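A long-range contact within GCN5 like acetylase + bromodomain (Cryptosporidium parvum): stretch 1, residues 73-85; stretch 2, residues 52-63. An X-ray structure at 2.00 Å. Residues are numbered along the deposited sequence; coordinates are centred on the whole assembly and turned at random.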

# COMPACT_ATOMS: atom_id res chain seq x y z
N GLU A 73 -11.18 -6.01 2.16
CA GLU A 73 -9.99 -6.85 1.95
C GLU A 73 -8.81 -5.98 1.51
O GLU A 73 -7.72 -6.12 2.06
CB GLU A 73 -10.27 -7.91 0.85
CG GLU A 73 -11.11 -9.08 1.31
CD GLU A 73 -11.36 -10.19 0.30
OE1 GLU A 73 -10.91 -10.07 -0.86
OE2 GLU A 73 -12.02 -11.18 0.67
N PHE A 74 -9.04 -5.05 0.54
CA PHE A 74 -7.97 -4.17 0.06
C PHE A 74 -7.62 -3.09 1.10
O PHE A 74 -6.43 -2.87 1.36
CB PHE A 74 -8.32 -3.55 -1.30
CG PHE A 74 -7.35 -2.45 -1.66
CD1 PHE A 74 -6.02 -2.74 -1.94
CD2 PHE A 74 -7.76 -1.11 -1.66
CE1 PHE A 74 -5.10 -1.71 -2.19
CE2 PHE A 74 -6.83 -0.09 -1.88
CZ PHE A 74 -5.51 -0.40 -2.16
N SER A 75 -8.63 -2.41 1.66
CA SER A 75 -8.40 -1.34 2.65
C SER A 75 -7.65 -1.83 3.90
O SER A 75 -6.82 -1.09 4.42
CB SER A 75 -9.69 -0.60 3.00
OG SER A 75 -10.72 -1.48 3.43
N SER A 76 -7.87 -3.11 4.32
CA SER A 76 -7.15 -3.72 5.45
C SER A 76 -5.68 -3.88 5.11
O SER A 76 -4.82 -3.57 5.93
CB SER A 76 -7.74 -5.08 5.81
OG SER A 76 -9.14 -4.99 5.99
N GLU A 77 -5.40 -4.37 3.89
CA GLU A 77 -4.06 -4.59 3.36
C GLU A 77 -3.32 -3.27 3.18
O GLU A 77 -2.15 -3.17 3.55
CB GLU A 77 -4.11 -5.34 2.02
CG GLU A 77 -2.73 -5.81 1.60
CD GLU A 77 -2.67 -6.91 0.56
OE1 GLU A 77 -1.56 -7.43 0.31
OE2 GLU A 77 -3.74 -7.25 0.00
N LEU A 78 -3.98 -2.26 2.57
CA LEU A 78 -3.38 -0.95 2.38
C LEU A 78 -3.06 -0.32 3.73
O LEU A 78 -1.98 0.26 3.87
CB LEU A 78 -4.25 -0.02 1.51
CG LEU A 78 -3.71 1.41 1.28
CD1 LEU A 78 -2.39 1.39 0.49
CD2 LEU A 78 -4.75 2.28 0.60
N LYS A 79 -3.98 -0.42 4.72
CA LYS A 79 -3.72 0.11 6.07
C LYS A 79 -2.53 -0.60 6.69
O LYS A 79 -1.66 0.06 7.26
CB LYS A 79 -4.94 0.01 7.00
CG LYS A 79 -4.76 0.87 8.24
CD LYS A 79 -5.71 0.53 9.34
CE LYS A 79 -5.58 1.53 10.48
NZ LYS A 79 -4.42 1.22 11.37
N ARG A 80 -2.49 -1.95 6.58
CA ARG A 80 -1.42 -2.83 7.04
C ARG A 80 -0.07 -2.40 6.42
O ARG A 80 0.93 -2.39 7.13
CB ARG A 80 -1.74 -4.31 6.72
CG ARG A 80 -0.57 -5.29 7.00
CD ARG A 80 -0.98 -6.74 7.30
NE ARG A 80 -2.05 -7.24 6.42
CZ ARG A 80 -1.86 -7.75 5.21
NH1 ARG A 80 -2.89 -8.20 4.51
NH2 ARG A 80 -0.64 -7.83 4.69
N MET A 81 -0.06 -1.99 5.12
CA MET A 81 1.20 -1.51 4.53
C MET A 81 1.79 -0.34 5.37
O MET A 81 2.99 -0.34 5.67
CB MET A 81 1.01 -1.08 3.07
CG MET A 81 2.33 -0.85 2.36
SD MET A 81 2.15 -0.16 0.71
CE MET A 81 1.59 1.55 1.12
N PHE A 82 0.95 0.64 5.72
CA PHE A 82 1.39 1.81 6.51
C PHE A 82 1.71 1.46 7.98
O PHE A 82 2.70 1.95 8.53
CB PHE A 82 0.37 2.94 6.39
CG PHE A 82 0.26 3.50 4.98
CD1 PHE A 82 1.35 4.13 4.38
CD2 PHE A 82 -0.94 3.46 4.29
CE1 PHE A 82 1.25 4.65 3.08
CE2 PHE A 82 -1.06 4.03 3.02
CZ PHE A 82 0.04 4.62 2.43
N ASP A 83 0.91 0.55 8.56
CA ASP A 83 1.08 0.05 9.91
C ASP A 83 2.40 -0.71 10.08
O ASP A 83 3.11 -0.45 11.06
CB ASP A 83 -0.13 -0.80 10.35
CG ASP A 83 -1.37 0.01 10.74
OD1 ASP A 83 -1.23 1.23 11.00
OD2 ASP A 83 -2.46 -0.58 10.81
N ASN A 84 2.74 -1.59 9.12
CA ASN A 84 4.00 -2.36 9.07
C ASN A 84 5.19 -1.43 9.08
O ASN A 84 6.11 -1.66 9.86
CB ASN A 84 4.07 -3.25 7.80
CG ASN A 84 3.21 -4.49 7.84
OD1 ASN A 84 2.67 -4.86 8.87
ND2 ASN A 84 3.10 -5.17 6.71
N CYS A 85 5.17 -0.37 8.24
CA CYS A 85 6.24 0.61 8.14
C CYS A 85 6.52 1.25 9.48
O CYS A 85 7.67 1.22 9.96
CB CYS A 85 5.94 1.67 7.08
SG CYS A 85 7.31 2.82 6.77
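Stretch 2, residues 52-63: EPTDIQTMKRKA

Stretch 1 is helical throughout, and stretch 2 runs back along it. Residues 52-55 of stretch 2 form an extended segment, and a helix starts at Ile-56, its first turn capped by Asp-55, whose OD1 accepts from Thr-58 N at 3.0 Å. The two helices are nearly antiparallel, at 171° between their N-to-C directions, with axes 11.1 Å apart at closest approach. That spacing leaves room for long side chains between them. The CA atoms pair in reverse order, as the direction requires: Phe-74 CA to Met-59 CA 7.9 Å, Met-81 CA to Thr-54 CA 5.6 Å, Asn-84 CA to Pro-53 CA 7.0 Å.

Along stretch 1, the first residue to touch is Phe-74. Its CA-to-CB bond points sideways, but the ring reaches inward until CE1 lies 3.7 Å from Met-59 SD, an oblique sulfur-aromatic contact. Met-59 is the knob of the packing, settled among Phe-74, Glu-77, Leu-78 and Met-81; an unbranched, flexible thioether suits a pocket lined by such different shapes.

Glu-77, one turn on, serves two roles. Its aliphatic part packs on the knob, with CG 3.6 Å from Met-59 SD, while its carboxylate, buried and in need of partners, finds several of them on stretch 2. OE1 accepts from Thr-54 OG1 at 2.7 Å and from Lys-62 NZ at 2.9 Å, the latter within a salt bridge; OE2 is also bonded elsewhere in the structure. The long arm of Lys-62, extended with chi2 to chi4 all t, lets its ammonium reach back to this acid. The side chain of Leu-78 adds an apolar flank, its CD1 4.0 Å from Met-59 CE, and its backbone comes close too, Leu-78 N lying 3.8 Å from Met-59 SD.

The contacts of Arg-80 are all with the segment before the helix, whose backbone carbonyls are not all used up by helical bonding. Arg-80 NH2 donates to Glu-52 O at 3.2 Å, with that oxygen near the guanidinium plane, where N-H groups point. The acid of Glu-52 adds only a long charge pairing, OE1 to Arg-80 NE at 3.9 Å, and the methylenes also meet, Arg-80 CD to Glu-52 CB at 3.7 Å.

Met-81 covers the junction between loop and helix. Its CB lies 3.7 Å from Thr-54 CG2, and its sulfur SD lies 3.6 Å from Met-59 CE and 4.0 Å from Ile-56 CG1, so one supple side chain spans several apolar neighbours.

Asn-84 closes the contact. Its amide can both donate and accept: ND2 donates to Glu-52 O at 2.8 Å, the same carbonyl that Arg-80 uses, and to a water that in turn accepts from Thr-54 N, while OD1 accepts from a second water bound to Glu-52 N.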

# COMPACT_ATOMS: atom_id res chain seq x y z
N GLU A 52 3.40 -10.20 8.21
CA GLU A 52 2.38 -10.06 7.17
C GLU A 52 2.81 -8.88 6.29
O GLU A 52 2.16 -7.82 6.31
CB GLU A 52 0.98 -9.85 7.81
CG GLU A 52 0.42 -11.07 8.52
CD GLU A 52 -0.76 -10.86 9.46
OE1 GLU A 52 -1.69 -10.09 9.12
OE2 GLU A 52 -0.77 -11.52 10.52
N PRO A 53 3.95 -8.98 5.56
CA PRO A 53 4.36 -7.85 4.73
C PRO A 53 3.46 -7.69 3.50
O PRO A 53 2.77 -8.63 3.09
CB PRO A 53 5.80 -8.21 4.33
CG PRO A 53 5.81 -9.68 4.31
CD PRO A 53 4.87 -10.13 5.39
N THR A 54 3.48 -6.48 2.94
CA THR A 54 2.80 -6.11 1.71
C THR A 54 3.49 -4.89 1.14
O THR A 54 4.31 -4.27 1.83
CB THR A 54 1.26 -6.00 1.89
OG1 THR A 54 0.67 -5.94 0.58
CG2 THR A 54 0.84 -4.79 2.71
N ASP A 55 3.16 -4.54 -0.10
CA ASP A 55 3.75 -3.43 -0.84
C ASP A 55 2.86 -3.12 -2.04
O ASP A 55 1.92 -3.87 -2.33
CB ASP A 55 5.18 -3.79 -1.31
CG ASP A 55 5.20 -5.05 -2.18
OD1 ASP A 55 5.17 -4.91 -3.41
OD2 ASP A 55 5.21 -6.16 -1.62
N ILE A 56 3.16 -2.01 -2.74
CA ILE A 56 2.36 -1.57 -3.89
C ILE A 56 2.33 -2.55 -5.06
O ILE A 56 1.26 -2.75 -5.64
CB ILE A 56 2.68 -0.11 -4.30
CG1 ILE A 56 2.34 0.85 -3.13
CG2 ILE A 56 1.92 0.31 -5.61
CD1 ILE A 56 2.98 2.26 -3.18
N GLN A 57 3.48 -3.19 -5.38
CA GLN A 57 3.61 -4.14 -6.48
C GLN A 57 2.75 -5.39 -6.20
O GLN A 57 2.06 -5.87 -7.10
CB GLN A 57 5.10 -4.48 -6.70
CG GLN A 57 5.43 -5.46 -7.82
CD GLN A 57 6.90 -5.83 -7.77
OE1 GLN A 57 7.30 -6.83 -7.16
NE2 GLN A 57 7.75 -5.00 -8.37
N THR A 58 2.76 -5.87 -4.93
CA THR A 58 1.97 -7.02 -4.47
C THR A 58 0.47 -6.69 -4.63
O THR A 58 -0.25 -7.49 -5.22
CB THR A 58 2.37 -7.41 -3.03
OG1 THR A 58 3.73 -7.85 -3.02
CG2 THR A 58 1.47 -8.49 -2.43
N MET A 59 0.02 -5.54 -4.12
CA MET A 59 -1.38 -5.11 -4.21
C MET A 59 -1.83 -4.85 -5.66
O MET A 59 -2.95 -5.22 -6.01
CB MET A 59 -1.67 -3.93 -3.28
CG MET A 59 -1.59 -4.32 -1.80
SD MET A 59 -1.97 -3.02 -0.62
CE MET A 59 -0.57 -1.95 -0.79
N LYS A 60 -0.94 -4.26 -6.50
CA LYS A 60 -1.20 -4.01 -7.93
C LYS A 60 -1.37 -5.34 -8.66
O LYS A 60 -2.24 -5.43 -9.52
CB LYS A 60 -0.07 -3.20 -8.58
CG LYS A 60 -0.33 -1.70 -8.59
CD LYS A 60 0.80 -0.98 -9.32
CE LYS A 60 0.45 0.46 -9.57
NZ LYS A 60 1.46 1.17 -10.40
N ARG A 61 -0.56 -6.37 -8.29
CA ARG A 61 -0.62 -7.72 -8.87
C ARG A 61 -1.96 -8.36 -8.53
O ARG A 61 -2.60 -8.95 -9.39
CB ARG A 61 0.48 -8.62 -8.30
CG ARG A 61 1.59 -8.98 -9.28
CD ARG A 61 2.36 -10.25 -8.90
NE ARG A 61 2.47 -10.52 -7.46
CZ ARG A 61 3.30 -9.90 -6.62
NH1 ARG A 61 3.34 -10.23 -5.34
NH2 ARG A 61 4.10 -8.93 -7.06
N LYS A 62 -2.35 -8.28 -7.24
CA LYS A 62 -3.63 -8.79 -6.73
C LYS A 62 -4.80 -8.12 -7.47
O LYS A 62 -5.74 -8.80 -7.89
CB LYS A 62 -3.73 -8.57 -5.21
CG LYS A 62 -2.73 -9.42 -4.41
CD LYS A 62 -3.02 -9.41 -2.91
CE LYS A 62 -1.96 -10.16 -2.15
NZ LYS A 62 -2.18 -10.11 -0.68
N ALA A 63 -4.74 -6.79 -7.66
CA ALA A 63 -5.77 -6.00 -8.34
C ALA A 63 -5.91 -6.37 -9.82
O ALA A 63 -7.03 -6.56 -10.31
CB ALA A 63 -5.48 -4.51 -8.19
O HOH W 1 2.63 -7.47 9.51
O HOH W 2 5.14 -4.45 4.82